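PDB 3ORQ: N5-Carboxyaminoimidazole ribonucleotide synthetase from Staphylococcus aureus subsp. aureus, which catalyses the ATP-dependent carboxylation of 5-aminoimidazole ribonucleotide with bicarbonate to give N5-carboxyaminoimidazole ribonucleotide, a step of purine biosynthesis. Local coordinates for residues 27-32 / 50-55; 108-113 / 151-156; 209-214 / 305-310. All coordinates share one frame; numbering follows the deposited sequence.

Overall arrangement
The three contacts follow one another along the chain without overlapping. Contact 1 lies in the N-terminal preATP-grasp domain, between helix 22-33 and the loop before strand 55-58 of the parallel sheet. Contact 2 joins the start of helix 111-120 to the end of strand 148-152, at the bound ADP. Contact 3 sets the loop before strand 313-319 against strand 207-218 of the large antiparallel sheet. The centres of contacts 1 and 2 are about 30 Å apart, those of 2 and 3 about 29 Å, and those of 1 and 3 about 25 Å. Only contact 2 is part of the nucleotide site. Contacts 1 and 3 both touch the second subunit.

Contact 1: residues 27-32 / 50-55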
loop_
_atom_site.group_PDB
_atom_site.type_symbol
_atom_site.label_atom_id
_atom_site.label_comp_id
_atom_site.label_asym_id
_atom_site.label_seq_id
_atom_site.Cartn_x
_atom_site.Cartn_y
_atom_site.Cartn_z
HETATM N N MSE A 27 -1.256 7.089 -6.375
HETATM C CA MSE A 27 -0.091 7.944 -6.216
HETATM C C MSE A 27 -0.136 8.548 -4.828
HETATM O O MSE A 27 0.901 8.617 -4.165
HETATM C CB MSE A 27 -0.149 9.137 -7.195
HETATM C CG MSE A 27 0.237 8.860 -8.661
HETATM SE SE MSE A 27 0.179 10.509 -9.725
HETATM C CE MSE A 27 0.491 9.750 -11.479
ATOM N N ALA A 28 -1.315 9.046 -4.423
ATOM C CA ALA A 28 -1.455 9.748 -3.133
ATOM C C ALA A 28 -1.261 8.796 -1.941
ATOM O O ALA A 28 -0.666 9.189 -0.903
ATOM C CB ALA A 28 -2.841 10.471 -3.030
ATOM N N GLN A 29 -1.740 7.548 -2.087
ATOM C CA GLN A 29 -1.494 6.536 -1.041
ATOM C C GLN A 29 -0.014 6.238 -0.867
ATOM O O GLN A 29 0.468 6.153 0.267
ATOM C CB GLN A 29 -2.301 5.265 -1.275
ATOM C CG GLN A 29 -3.823 5.542 -1.096
ATOM C CD GLN A 29 -4.668 4.261 -0.993
ATOM O OE1 GLN A 29 -4.894 3.777 0.088
ATOM N NE2 GLN A 29 -5.077 3.691 -2.139
ATOM N N SER A 30 0.733 6.130 -1.969
ATOM C CA SER A 30 2.184 5.983 -1.840
ATOM C C SER A 30 2.830 7.220 -1.209
ATOM O O SER A 30 3.699 7.105 -0.334
ATOM C CB SER A 30 2.881 5.731 -3.190
ATOM O OG SER A 30 2.616 4.408 -3.593
ATOM N N ALA A 31 2.441 8.385 -1.687
ATOM C CA ALA A 31 3.000 9.623 -1.176
ATOM C C ALA A 31 2.764 9.739 0.329
ATOM O O ALA A 31 3.684 10.111 1.061
ATOM C CB ALA A 31 2.400 10.808 -1.895
ATOM N N GLN A 32 1.545 9.430 0.809
ATOM C CA GLN A 32 1.277 9.573 2.268
ATOM C C GLN A 32 2.053 8.548 3.098
ATOM O O GLN A 32 2.652 8.873 4.129
ATOM C CB GLN A 32 -0.223 9.519 2.545
ATOM C CG GLN A 32 -0.905 10.872 2.214
ATOM C CD GLN A 32 -2.070 11.110 3.079
ATOM O OE1 GLN A 32 -1.960 11.025 4.315
ATOM N NE2 GLN A 32 -3.228 11.389 2.473
ATOM N N ARG A 50 -10.054 11.947 -3.363
ATOM C CA ARG A 50 -10.386 13.078 -2.503
ATOM C C ARG A 50 -10.067 12.864 -1.040
ATOM O O ARG A 50 -9.620 13.787 -0.365
ATOM C CB ARG A 50 -11.855 13.469 -2.650
ATOM C CG ARG A 50 -12.249 14.505 -1.617
ATOM C CD ARG A 50 -13.591 15.120 -1.916
ATOM N NE ARG A 50 -13.888 16.178 -0.968
ATOM C CZ ARG A 50 -15.089 16.740 -0.829
ATOM N NH1 ARG A 50 -16.116 16.356 -1.593
ATOM N NH2 ARG A 50 -15.269 17.663 0.098
ATOM N N TYR A 51 -10.285 11.652 -0.548
ATOM C CA TYR A 51 -10.011 11.372 0.879
ATOM C C TYR A 51 -8.702 10.658 1.195
ATOM O O TYR A 51 -8.557 10.098 2.277
ATOM C CB TYR A 51 -11.214 10.638 1.488
ATOM C CG TYR A 51 -12.474 11.454 1.326
ATOM C CD1 TYR A 51 -12.761 12.497 2.193
ATOM C CD2 TYR A 51 -13.323 11.227 0.255
ATOM C CE1 TYR A 51 -13.931 13.279 2.035
ATOM C CE2 TYR A 51 -14.492 11.975 0.083
ATOM C CZ TYR A 51 -14.786 12.992 0.978
ATOM O OH TYR A 51 -15.906 13.733 0.775
ATOM N N VAL A 52 -7.770 10.632 0.233
ATOM C CA VAL A 52 -6.377 10.350 0.546
ATOM C C VAL A 52 -5.458 11.561 0.203
ATOM O O VAL A 52 -4.261 11.398 -0.140
ATOM C CB VAL A 52 -5.922 9.062 -0.175
ATOM C CG1 VAL A 52 -6.590 7.853 0.445
ATOM C CG2 VAL A 52 -6.209 9.122 -1.662
ATOM N N ALA A 53 -6.053 12.769 0.256
ATOM C CA ALA A 53 -5.328 14.046 0.104
ATOM C C ALA A 53 -5.474 14.901 1.352
ATOM O O ALA A 53 -6.480 14.817 2.024
ATOM C CB ALA A 53 -5.858 14.796 -1.048
ATOM N N HIS A 54 -4.459 15.694 1.678
ATOM C CA HIS A 54 -4.555 16.675 2.748
ATOM C C HIS A 54 -5.460 17.789 2.336
ATOM O O HIS A 54 -6.181 18.331 3.148
ATOM C CB HIS A 54 -3.170 17.250 3.083
ATOM C CG HIS A 54 -2.282 16.258 3.760
ATOM N ND1 HIS A 54 -1.693 15.228 3.075
ATOM C CD2 HIS A 54 -1.943 16.084 5.057
ATOM C CE1 HIS A 54 -0.999 14.472 3.915
ATOM N NE2 HIS A 54 -1.127 14.973 5.121
ATOM N N GLU A 55 -5.475 18.089 1.047
ATOM C CA GLU A 55 -6.305 19.156 0.590
ATOM C C GLU A 55 -6.901 18.809 -0.768
ATOM O O GLU A 55 -6.256 18.171 -1.591
ATOM C CB GLU A 55 -5.428 20.392 0.525
ATOM C CG GLU A 55 -6.115 21.693 0.371
ATOM C CD GLU A 55 -5.225 22.836 0.842
ATOM O OE1 GLU A 55 -4.181 22.591 1.524
ATOM O OE2 GLU A 55 -5.590 23.974 0.523
#
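In the Rossmann-like preATP-grasp domain, helix 22-33 follows the first strand of the parallel sheet, and here A28, Q29 and Q32 meet the loop that leads into strand 55-58. V52 and H54 are their main partners on the loop. A28 and V52 are the closest backbone pair, with CA atoms 6.2 Å apart. The methyl of A28 points at the loop, and A28 CB sits 3.4 Å from V52 O. V52 CG2 lies against the same methyl, with A28 CB to V52 CG2 3.9 Å. The other branch, CG1, is anti to the carbonyl carbon (chi1 -70°) and meets Q29 CG. The two methyls of V52 thus touch successive residues of the helix.

Q32 supplies the polar link. Q32 NE2 donates to V52 O over 2.8 Å. The oxygen lies almost in the amide plane of Q32, but the donor stands above the carbonyl plane of V52, with a C=O...N angle of 96°. The same nitrogen also bonds to Y51 O of the second subunit, whose ring meets that of H54, and the reverse bond, from Q32 of the second subunit to Y51 O of this chain, repeats the link. The contact therefore also belongs to the subunit interface.

H54 ND1 accepts a hydrogen bond from the backbone N of V38 in strand 37-42. On the helix side the H54 side chain crosses that of Q32 obliquely, and the amide and ring planes are 43° apart. The nearest ring atom to the amide is H54 CE1, which lies 3.6 Å from Q32 OE1.

Contact 2: residues 108-113 / 151-156; sequences LQDRLT and KTRFGG. With ADP (adenosine-5'-diphosphate), chain D.
D110 and R153 lie side by side and point the same way, with the guanidinium gripping the carboxylate side-on. In this salt bridge R153 NE donates to D110 OD1 at 2.9 Å, and R153 NH2 to D110 OD2 at 3.0 Å. Both bonds are nearly straight, although the two planes are turned 35° apart. On the opposite face of the carboxylate, L112 N donates to OD1 and T113 OG1 to OD2. D110 is thus the N-cap of helix 111-120, with two donors on each oxygen. L112 CD2 covers one face of the R153 guanidinium, 3.5 Å from R153 NH2.

R111 and K151 cross at about a right angle, with K151 CD over one face of the R111 guanidinium. Both side chains bind ADP in the nucleotide site of the ATP-grasp fold. R111 NH2 donates to ADP O1B at 3.1 Å. K151 NZ bonds to ADP O1A at 2.9 Å and to N7, and forms a salt bridge with E186. R111 NH1 and K151 NZ are 4.5 Å apart, and the phosphates and E186 probably offset their repulsion. R111 N also bonds to R153 O.

V184 of strand 183-187 packs against R111 and R153, while L112 rests on F128 and S130 of strand 128-131.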
loop_
_atom_site.group_PDB
_atom_site.type_symbol
_atom_site.label_atom_id
_atom_site.label_comp_id
_atom_site.label_asym_id
_atom_site.label_seq_id
_atom_site.Cartn_x
_atom_site.Cartn_y
_atom_site.Cartn_z
ATOM N N LEU A 108 2.148 13.849 -26.680
ATOM C CA LEU A 108 1.371 12.616 -26.588
ATOM C C LEU A 108 -0.149 12.773 -26.530
ATOM O O LEU A 108 -0.854 11.785 -26.600
ATOM C CB LEU A 108 1.871 11.727 -25.438
ATOM C CG LEU A 108 3.377 11.448 -25.537
ATOM C CD1 LEU A 108 3.901 10.828 -24.250
ATOM C CD2 LEU A 108 3.753 10.640 -26.798
ATOM N N GLN A 109 -0.638 14.006 -26.397
ATOM C CA GLN A 109 -2.079 14.311 -26.361
ATOM C C GLN A 109 -2.701 13.973 -27.696
ATOM O O GLN A 109 -3.840 13.513 -27.791
ATOM C CB GLN A 109 -2.290 15.813 -26.183
ATOM C CG GLN A 109 -2.528 16.270 -24.794
ATOM C CD GLN A 109 -2.641 17.777 -24.704
ATOM O OE1 GLN A 109 -3.179 18.299 -23.722
ATOM N NE2 GLN A 109 -2.126 18.492 -25.717
ATOM N N ASP A 110 -1.939 14.258 -28.733
ATOM C CA ASP A 110 -2.446 14.203 -30.086
ATOM C C ASP A 110 -1.800 13.025 -30.840
ATOM O O ASP A 110 -0.594 13.020 -31.051
ATOM C CB ASP A 110 -2.181 15.555 -30.738
ATOM C CG ASP A 110 -2.221 15.505 -32.232
ATOM O OD1 ASP A 110 -2.917 14.629 -32.797
ATOM O OD2 ASP A 110 -1.545 16.365 -32.837
ATOM N N ARG A 111 -2.621 12.040 -31.214
ATOM C CA ARG A 111 -2.196 10.835 -31.949
ATOM C C ARG A 111 -1.286 11.085 -33.148
ATOM O O ARG A 111 -0.351 10.327 -33.375
ATOM C CB ARG A 111 -3.408 10.036 -32.433
ATOM C CG ARG A 111 -4.248 9.429 -31.322
ATOM C CD ARG A 111 -5.026 8.268 -31.860
ATOM N NE ARG A 111 -6.004 7.760 -30.907
ATOM C CZ ARG A 111 -5.774 6.788 -30.035
ATOM N NH1 ARG A 111 -4.580 6.235 -29.967
ATOM N NH2 ARG A 111 -6.739 6.381 -29.215
ATOM N N LEU A 112 -1.557 12.125 -33.932
ATOM C CA LEU A 112 -0.695 12.436 -35.086
ATOM C C LEU A 112 0.703 12.829 -34.631
ATOM O O LEU A 112 1.702 12.359 -35.181
ATOM C CB LEU A 112 -1.290 13.550 -35.944
ATOM C CG LEU A 112 -0.458 14.041 -37.134
ATOM C CD1 LEU A 112 -0.089 12.893 -38.088
ATOM C CD2 LEU A 112 -1.190 15.157 -37.892
ATOM N N THR A 113 0.770 13.695 -33.626
ATOM C CA THR A 113 2.063 14.175 -33.126
ATOM C C THR A 113 2.814 13.025 -32.468
ATOM O O THR A 113 4.031 12.905 -32.602
ATOM C CB THR A 113 1.873 15.405 -32.211
ATOM O OG1 THR A 113 1.282 16.453 -32.995
ATOM C CG2 THR A 113 3.180 15.909 -31.689
ATOM N N LYS A 151 -8.701 6.502 -36.124
ATOM C CA LYS A 151 -8.815 6.937 -34.720
ATOM C C LYS A 151 -8.909 8.455 -34.631
ATOM O O LYS A 151 -8.206 9.156 -35.362
ATOM C CB LYS A 151 -7.623 6.458 -33.865
ATOM C CG LYS A 151 -7.291 4.979 -33.985
ATOM C CD LYS A 151 -5.965 4.615 -33.293
ATOM C CE LYS A 151 -5.669 3.138 -33.446
ATOM N NZ LYS A 151 -4.346 2.758 -32.835
ATOM N N THR A 152 -9.766 8.958 -33.736
ATOM C CA THR A 152 -9.748 10.386 -33.406
ATOM C C THR A 152 -8.377 10.700 -32.836
ATOM O O THR A 152 -7.752 9.859 -32.174
ATOM C CB THR A 152 -10.908 10.853 -32.433
ATOM O OG1 THR A 152 -10.602 10.558 -31.067
ATOM C CG2 THR A 152 -12.219 10.201 -32.788
ATOM N N ARG A 153 -7.883 11.895 -33.106
ATOM C CA ARG A 153 -6.553 12.209 -32.646
ATOM C C ARG A 153 -6.500 12.905 -31.286
ATOM O O ARG A 153 -5.408 13.052 -30.707
ATOM C CB ARG A 153 -5.736 12.936 -33.717
ATOM C CG ARG A 153 -6.306 14.195 -34.222
ATOM C CD ARG A 153 -5.564 14.611 -35.485
ATOM N NE ARG A 153 -4.369 15.380 -35.149
ATOM C CZ ARG A 153 -3.938 16.425 -35.847
ATOM N NH1 ARG A 153 -4.611 16.816 -36.924
ATOM N NH2 ARG A 153 -2.842 17.082 -35.463
ATOM N N PHE A 154 -7.668 13.287 -30.764
ATOM C CA PHE A 154 -7.719 14.005 -29.492
ATOM C C PHE A 154 -8.431 13.336 -28.322
ATOM O O PHE A 154 -7.850 13.221 -27.239
ATOM C CB PHE A 154 -8.201 15.433 -29.703
ATOM C CG PHE A 154 -7.164 16.308 -30.331
ATOM C CD1 PHE A 154 -6.158 16.889 -29.547
ATOM C CD2 PHE A 154 -7.161 16.523 -31.709
ATOM C CE1 PHE A 154 -5.176 17.688 -30.124
ATOM C CE2 PHE A 154 -6.180 17.319 -32.300
ATOM C CZ PHE A 154 -5.184 17.903 -31.505
ATOM N N GLY A 155 -9.672 12.908 -28.513
ATOM C CA GLY A 155 -10.467 12.460 -27.367
ATOM C C GLY A 155 -10.203 11.078 -26.773
ATOM O O GLY A 155 -10.451 10.852 -25.587
ATOM N N GLY A 156 -9.678 10.168 -27.589
ATOM C CA GLY A 156 -9.830 8.729 -27.371
ATOM C C GLY A 156 -9.265 8.105 -26.117
ATOM O O GLY A 156 -8.123 8.350 -25.758
HETATM P PB ADP D . -6.783 3.506 -26.767
HETATM O O1B ADP D . -5.795 4.644 -26.773
HETATM O O2B ADP D . -6.553 2.352 -25.832
HETATM O O3B ADP D . -8.200 4.008 -26.744
HETATM P PA ADP D . -5.410 2.099 -28.824
HETATM O O1A ADP D . -4.933 2.881 -30.022
HETATM O O2A ADP D . -4.428 1.791 -27.722
HETATM O O3A ADP D . -6.725 2.828 -28.225
HETATM O "O5'" ADP D . -6.056 0.703 -29.283
HETATM C "C5'" ADP D . -6.811 -0.098 -28.391
HETATM C "C4'" ADP D . -6.759 -1.539 -28.867
HETATM O "O4'" ADP D . -7.279 -1.659 -30.217
HETATM C "C3'" ADP D . -5.336 -2.102 -28.910
HETATM O "O3'" ADP D . -4.893 -2.665 -27.671
HETATM C "C2'" ADP D . -5.446 -3.166 -29.992
HETATM O "O2'" ADP D . -5.814 -4.411 -29.428
HETATM C "C1'" ADP D . -6.531 -2.655 -30.933
HETATM N N9 ADP D . -5.785 -1.988 -32.022
HETATM C C8 ADP D . -5.501 -0.669 -32.076
HETATM N N7 ADP D . -4.766 -0.359 -33.172
HETATM C C5 ADP D . -4.597 -1.527 -33.843
HETATM C C6 ADP D . -3.924 -1.918 -35.110
HETATM N N6 ADP D . -3.289 -0.967 -35.848
HETATM N N1 ADP D . -3.960 -3.227 -35.452
HETATM C C2 ADP D . -4.585 -4.163 -34.696
HETATM N N3 ADP D . -5.219 -3.881 -33.532
HETATM C C4 ADP D . -5.252 -2.598 -33.078
#

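Contact 3: residues 209-214 / 305-310; sequences FFPLQE and NSIELL
In the ATP-grasp fold, the loop before strand 313-319 packs on strand 207-218 of the large antiparallel sheet, and I307 is the bump that enters the hollow beside F210 and P211. The tip, CD1, sits over the centre of the F210 ring. I307 CD1 is 3.5 Å from the centroid of the F210 ring and 12° off the ring normal, a CH-pi contact. All six ring carbons of F210 lie close to this one methyl. The torsion chi2 of 134°, well away from a staggered value, places CD1 there. The same methyl also touches F209 O, so it rests in a hollow formed by the ring face and the backbone carbonyl of the preceding residue.

The branch methyl, I307 CG2, is anti to the backbone N. I307 CG2 lies 3.8 Å from F210 CD2. I307 CG2 also lies 4.0 Å from P211 CD. P211 and I307 cross at about a right angle. The neighbouring ring carbon meets L309, with P211 CG 4.1 Å from L309 CB. V227 of strand 221-227 touches both P211 and L309, and T198 and T200 of strand 191-201 pack on F210.

The backbone N of E308 bonds to D287 OD1, and its carboxylate forms a salt bridge with K311 of the second subunit. No direct hydrogen bond joins the two segments. Two waters link the backbones instead. One takes a hydrogen from F209 N and gives one to N305 O. The other donates to F209 O at 2.6 Å and accepts from I307 N at 3.1 Å.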
loop_
_atom_site.group_PDB
_atom_site.type_symbol
_atom_site.label_atom_id
_atom_site.label_comp_id
_atom_site.label_asym_id
_atom_site.label_seq_id
_atom_site.Cartn_x
_atom_site.Cartn_y
_atom_site.Cartn_z
ATOM N N PHE A 209 13.213 -0.175 -15.100
ATOM C CA PHE A 209 12.236 -0.876 -15.894
ATOM C C PHE A 209 11.542 -1.933 -15.041
ATOM O O PHE A 209 12.211 -2.735 -14.388
ATOM C CB PHE A 209 12.917 -1.576 -17.088
ATOM C CG PHE A 209 13.532 -0.644 -18.079
ATOM C CD1 PHE A 209 14.867 -0.270 -17.960
ATOM C CD2 PHE A 209 12.788 -0.173 -19.171
ATOM C CE1 PHE A 209 15.473 0.580 -18.922
ATOM C CE2 PHE A 209 13.373 0.695 -20.132
ATOM C CZ PHE A 209 14.724 1.056 -20.001
ATOM N N PHE A 210 10.218 -1.936 -15.062
ATOM C CA PHE A 210 9.431 -3.002 -14.487
ATOM C C PHE A 210 9.445 -4.208 -15.429
ATOM O O PHE A 210 9.794 -4.076 -16.599
ATOM C CB PHE A 210 7.973 -2.489 -14.265
ATOM C CG PHE A 210 7.865 -1.543 -13.088
ATOM C CD1 PHE A 210 8.309 -0.228 -13.205
ATOM C CD2 PHE A 210 7.394 -1.988 -11.838
ATOM C CE1 PHE A 210 8.266 0.641 -12.092
ATOM C CE2 PHE A 210 7.367 -1.120 -10.715
ATOM C CZ PHE A 210 7.791 0.180 -10.841
ATOM N N PRO A 211 9.092 -5.397 -14.915
ATOM C CA PRO A 211 8.962 -6.587 -15.782
ATOM C C PRO A 211 7.990 -6.343 -16.947
ATOM O O PRO A 211 6.937 -5.733 -16.771
ATOM C CB PRO A 211 8.370 -7.658 -14.837
ATOM C CG PRO A 211 8.329 -7.001 -13.391
ATOM C CD PRO A 211 9.151 -5.748 -13.468
ATOM N N LEU A 212 8.334 -6.847 -18.130
ATOM C CA LEU A 212 7.458 -6.792 -19.300
ATOM C C LEU A 212 6.131 -7.432 -18.974
ATOM O O LEU A 212 6.066 -8.469 -18.331
ATOM C CB LEU A 212 8.113 -7.508 -20.471
ATOM C CG LEU A 212 7.496 -7.226 -21.830
ATOM C CD1 LEU A 212 7.770 -5.766 -22.356
ATOM C CD2 LEU A 212 7.919 -8.348 -22.853
ATOM N N GLN A 213 5.053 -6.787 -19.384
ATOM C CA GLN A 213 3.743 -7.267 -19.040
ATOM C C GLN A 213 2.945 -7.585 -20.301
ATOM O O GLN A 213 3.122 -6.944 -21.341
ATOM C CB GLN A 213 3.006 -6.290 -18.087
ATOM C CG GLN A 213 3.094 -4.824 -18.402
ATOM C CD GLN A 213 3.784 -3.973 -17.333
ATOM O OE1 GLN A 213 4.383 -4.457 -16.376
ATOM N NE2 GLN A 213 3.720 -2.676 -17.539
ATOM N N GLU A 214 2.113 -8.618 -20.215
ATOM C CA GLU A 214 1.362 -9.101 -21.360
ATOM C C GLU A 214 -0.133 -8.766 -21.173
ATOM O O GLU A 214 -0.729 -9.047 -20.135
ATOM C CB GLU A 214 1.556 -10.609 -21.511
ATOM C CG GLU A 214 0.638 -11.225 -22.524
ATOM C CD GLU A 214 0.638 -12.747 -22.515
ATOM O OE1 GLU A 214 -0.326 -13.319 -23.093
ATOM O OE2 GLU A 214 1.569 -13.354 -21.946
ATOM N N ASN A 305 17.826 0.427 -8.972
ATOM C CA ASN A 305 18.405 0.097 -10.266
ATOM C C ASN A 305 17.628 -0.966 -10.989
ATOM O O ASN A 305 17.583 -0.960 -12.213
ATOM C CB ASN A 305 19.873 -0.331 -10.108
ATOM C CG ASN A 305 20.768 0.832 -9.655
ATOM O OD1 ASN A 305 21.629 0.670 -8.789
ATOM N ND2 ASN A 305 20.527 2.030 -10.221
ATOM N N SER A 306 17.017 -1.886 -10.247
ATOM C CA SER A 306 16.160 -2.871 -10.894
ATOM C C SER A 306 14.908 -3.115 -10.090
ATOM O O SER A 306 14.846 -2.787 -8.913
ATOM C CB SER A 306 16.916 -4.195 -11.152
ATOM O OG SER A 306 17.083 -4.879 -9.930
ATOM N N ILE A 307 13.899 -3.679 -10.738
ATOM C CA ILE A 307 12.687 -4.078 -10.053
ATOM C C ILE A 307 12.552 -5.599 -10.053
ATOM O O ILE A 307 12.818 -6.250 -11.070
ATOM C CB ILE A 307 11.458 -3.389 -10.662
ATOM C CG1 ILE A 307 11.528 -1.891 -10.324
ATOM C CG2 ILE A 307 10.174 -3.936 -10.030
ATOM C CD1 ILE A 307 11.237 -1.086 -11.485
ATOM N N GLU A 308 12.189 -6.167 -8.903
ATOM C CA GLU A 308 12.113 -7.625 -8.801
ATOM C C GLU A 308 10.684 -8.033 -8.862
ATOM O O GLU A 308 9.865 -7.471 -8.151
ATOM C CB GLU A 308 12.700 -8.153 -7.492
ATOM C CG GLU A 308 14.181 -8.337 -7.510
ATOM C CD GLU A 308 14.714 -9.083 -6.285
ATOM O OE1 GLU A 308 15.859 -8.750 -5.869
ATOM O OE2 GLU A 308 14.013 -9.996 -5.753
ATOM N N LEU A 309 10.376 -9.021 -9.683
ATOM C CA LEU A 309 9.070 -9.682 -9.590
ATOM C C LEU A 309 9.154 -10.772 -8.496
ATOM O O LEU A 309 9.783 -11.834 -8.703
ATOM C CB LEU A 309 8.659 -10.248 -10.960
ATOM C CG LEU A 309 7.306 -10.948 -11.089
ATOM C CD1 LEU A 309 6.163 -9.986 -10.916
ATOM C CD2 LEU A 309 7.247 -11.548 -12.453
ATOM N N LEU A 310 8.552 -10.525 -7.344
ATOM C CA LEU A 310 8.559 -11.472 -6.187
ATOM C C LEU A 310 7.649 -12.695 -6.444
ATOM O O LEU A 310 7.936 -13.811 -6.016
ATOM C CB LEU A 310 8.128 -10.737 -4.917
ATOM C CG LEU A 310 8.982 -9.498 -4.590
ATOM C CD1 LEU A 310 8.448 -8.696 -3.388
ATOM C CD2 LEU A 310 10.485 -9.890 -4.381
HETATM O O HOH W 1 15.801 -1.671 -14.667
HETATM O O HOH W 2 14.431 -4.020 -13.822
#